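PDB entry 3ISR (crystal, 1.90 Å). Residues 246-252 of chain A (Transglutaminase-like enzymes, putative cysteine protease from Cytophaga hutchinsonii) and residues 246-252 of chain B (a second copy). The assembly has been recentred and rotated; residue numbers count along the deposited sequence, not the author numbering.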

# COMPACT_ATOMS: atom_id res chain seq x y z
N GLY A 246 15.05 5.83 19.81
CA GLY A 246 13.96 4.85 19.86
C GLY A 246 13.95 4.07 18.56
O GLY A 246 14.86 4.16 17.76
N ARG A 247 12.92 3.26 18.36
CA ARG A 247 12.87 2.40 17.18
C ARG A 247 12.58 3.24 15.94
O ARG A 247 13.12 2.99 14.86
CB ARG A 247 11.85 1.28 17.38
CG ARG A 247 12.22 0.37 18.56
CD ARG A 247 11.16 -0.71 18.87
NE ARG A 247 10.87 -1.55 17.72
CZ ARG A 247 10.02 -2.59 17.71
NH1 ARG A 247 9.82 -3.27 16.59
NH2 ARG A 247 9.34 -2.93 18.82
N ASP A 248 11.72 4.24 16.12
CA ASP A 248 11.39 5.20 15.06
C ASP A 248 10.62 6.34 15.71
O ASP A 248 10.52 6.37 16.93
CB ASP A 248 10.63 4.57 13.86
CG ASP A 248 9.29 3.93 14.23
OD1 ASP A 248 8.67 4.33 15.23
OD2 ASP A 248 8.81 3.05 13.46
N ALA A 249 10.04 7.23 14.89
CA ALA A 249 9.32 8.43 15.37
C ALA A 249 8.15 8.13 16.28
O ALA A 249 7.75 8.99 17.02
CB ALA A 249 8.84 9.31 14.19
N ALA A 250 7.59 6.92 16.23
CA ALA A 250 6.47 6.56 17.12
C ALA A 250 6.92 6.61 18.59
O ALA A 250 6.11 6.83 19.49
CB ALA A 250 5.91 5.15 16.77
N ASP A 251 8.22 6.44 18.81
CA ASP A 251 8.81 6.46 20.15
C ASP A 251 9.37 7.84 20.54
O ASP A 251 9.94 7.99 21.63
CB ASP A 251 9.95 5.46 20.26
CG ASP A 251 9.49 4.02 20.24
OD1 ASP A 251 8.33 3.75 20.64
OD2 ASP A 251 10.29 3.15 19.84
N ALA A 252 9.27 8.82 19.65
CA ALA A 252 9.98 10.08 19.88
C ALA A 252 9.30 11.28 19.23
O ALA A 252 9.97 12.14 18.67
CB ALA A 252 11.45 9.97 19.39
N GLY B 246 3.77 -7.88 23.77
CA GLY B 246 4.59 -6.79 23.25
C GLY B 246 3.71 -5.91 22.39
O GLY B 246 2.49 -6.06 22.38
N ARG B 247 4.32 -5.00 21.66
CA ARG B 247 3.56 -4.06 20.85
C ARG B 247 2.82 -4.77 19.72
O ARG B 247 1.67 -4.44 19.42
CB ARG B 247 4.49 -2.96 20.32
CG ARG B 247 5.09 -2.13 21.42
CD ARG B 247 6.13 -1.12 20.91
NE ARG B 247 5.51 -0.10 20.05
CZ ARG B 247 6.16 0.91 19.48
NH1 ARG B 247 5.48 1.75 18.71
NH2 ARG B 247 7.46 1.09 19.69
N ASP B 248 3.47 -5.75 19.11
CA ASP B 248 2.87 -6.56 18.05
C ASP B 248 3.81 -7.72 17.80
O ASP B 248 4.74 -7.90 18.60
CB ASP B 248 2.60 -5.75 16.76
CG ASP B 248 3.83 -5.13 16.13
OD1 ASP B 248 4.97 -5.57 16.35
OD2 ASP B 248 3.65 -4.14 15.35
N ALA B 249 3.58 -8.47 16.73
CA ALA B 249 4.36 -9.71 16.48
C ALA B 249 5.86 -9.45 16.26
O ALA B 249 6.65 -10.36 16.42
CB ALA B 249 3.78 -10.50 15.32
N ALA B 250 6.26 -8.22 15.93
CA ALA B 250 7.70 -7.94 15.78
C ALA B 250 8.42 -8.21 17.11
O ALA B 250 9.63 -8.50 17.13
CB ALA B 250 7.93 -6.47 15.34
N ASP B 251 7.68 -8.07 18.21
CA ASP B 251 8.26 -8.28 19.55
C ASP B 251 7.98 -9.68 20.11
O ASP B 251 8.32 -9.96 21.26
CB ASP B 251 7.66 -7.31 20.55
CG ASP B 251 8.02 -5.87 20.28
OD1 ASP B 251 9.11 -5.59 19.73
OD2 ASP B 251 7.21 -5.02 20.69
N ALA B 252 7.33 -10.53 19.33
CA ALA B 252 6.92 -11.84 19.85
C ALA B 252 6.78 -12.90 18.77
O ALA B 252 5.82 -13.68 18.78
CB ALA B 252 5.60 -11.71 20.62
O HOH W 1 6.54 -3.91 17.43
O HOH W 2 9.37 -0.84 21.63
O HOH W 3 8.38 2.57 17.12

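Two copies of the same loop meet through a reciprocal pair of arginine–aspartate salt bridges, and the near-symmetry of the contact is visible in its register: the CA atoms of A:Arg247 and B:Ala250 lie 11.6 Å apart, as do those of A:Ala250 and B:Arg247. Backbones so widely separated are joined by long side chains, and the two arginines account for most of the 236 Å² buried between the stretches. Both point their CA-to-CB bonds toward the opposing loop and adopt the same rotamer, m, t, p for chi1 to chi3, with chi4 near 180°. The t setting at chi2 extends the chain, while chi3 near +60° (57° in A:Arg247, 66° in B:Arg247) bends it before the guanidinium, which then reaches the aspartate of the other copy. A:Arg247 NH2 lies 2.8 Å from B:Asp251 OD1, a salt bridge containing a hydrogen bond, though a weak one, since its N-H...acceptor angle is only 124°. The reciprocal salt bridge, A:Asp251 OD1 to B:Arg247 NH2, spans 3.0 Å. In each case the carboxylate oxygen sits oblique to the guanidinium.

The aspartates are set for this role by their own loops. CA-to-CB of A:Asp251 and of B:Asp251 runs sideways to the partner stretch, but the carboxylate end comes nearer. With chi1 in m (-71° in chain A, -66° in chain B), OD2 turns back to accept a hydrogen bond from the backbone N of the arginine in its own chain, at 3.0 Å from A:Arg247 N to A:Asp251 OD2 and likewise 3.0 Å from B:Arg247 N to B:Asp251 OD2. OD1 is left to face the opposing arginine, so one carboxylate both braces its loop and bridges the copies. A:Asp248 and B:Asp248 add a second brace: with chi1 at 60° (p), the OD1 of A:Asp248 accepts a hydrogen bond from A:Ala250 N, 3.0 Å away, within the 3-10 segment, and B:Asp248 OD1 accepts one from B:Ala250 N at the same distance. The short 3-10 segment 249-251 is further held by backbone bonds such as A:Asp251 N to A:Asp248 O, 3.0 Å.

A:Ala250 and B:Ala250 each offer a methyl group toward the partner. A:Arg247 NH1 approaches B:Ala250 CB at 3.9 Å, and A:Ala250 CB approaches B:Arg247 NH1 at the same distance; each methyl lies at the guanidinium edge, near its plane. A:Gly246 and B:Gly246 make no contact across the stretches, but an ideal CB on A:Gly246 would fall 2.7 Å from A:Asp251 CB, and one on B:Gly246 the same distance from B:Asp251 CB, crowding the bracing side chain.

The two like-charged groups come close, A:Arg247 NH2 to B:Arg247 NH2 being 4.5 Å, with an aspartate oxygen near each to offset the charge. Water 2 accepts weak hydrogen bonds from both these nitrogens. Water 3 donates to A:Asp248 OD1 at 2.6 Å and accepts from B:Arg247 NH2 at 3.1 Å; water 1 links B:Asp248 OD1, at 2.5 Å, to A:Arg247 NH2 by a weak bond of 3.3 Å, thus drawing A:Asp248 and B:Asp248 into the contact indirectly.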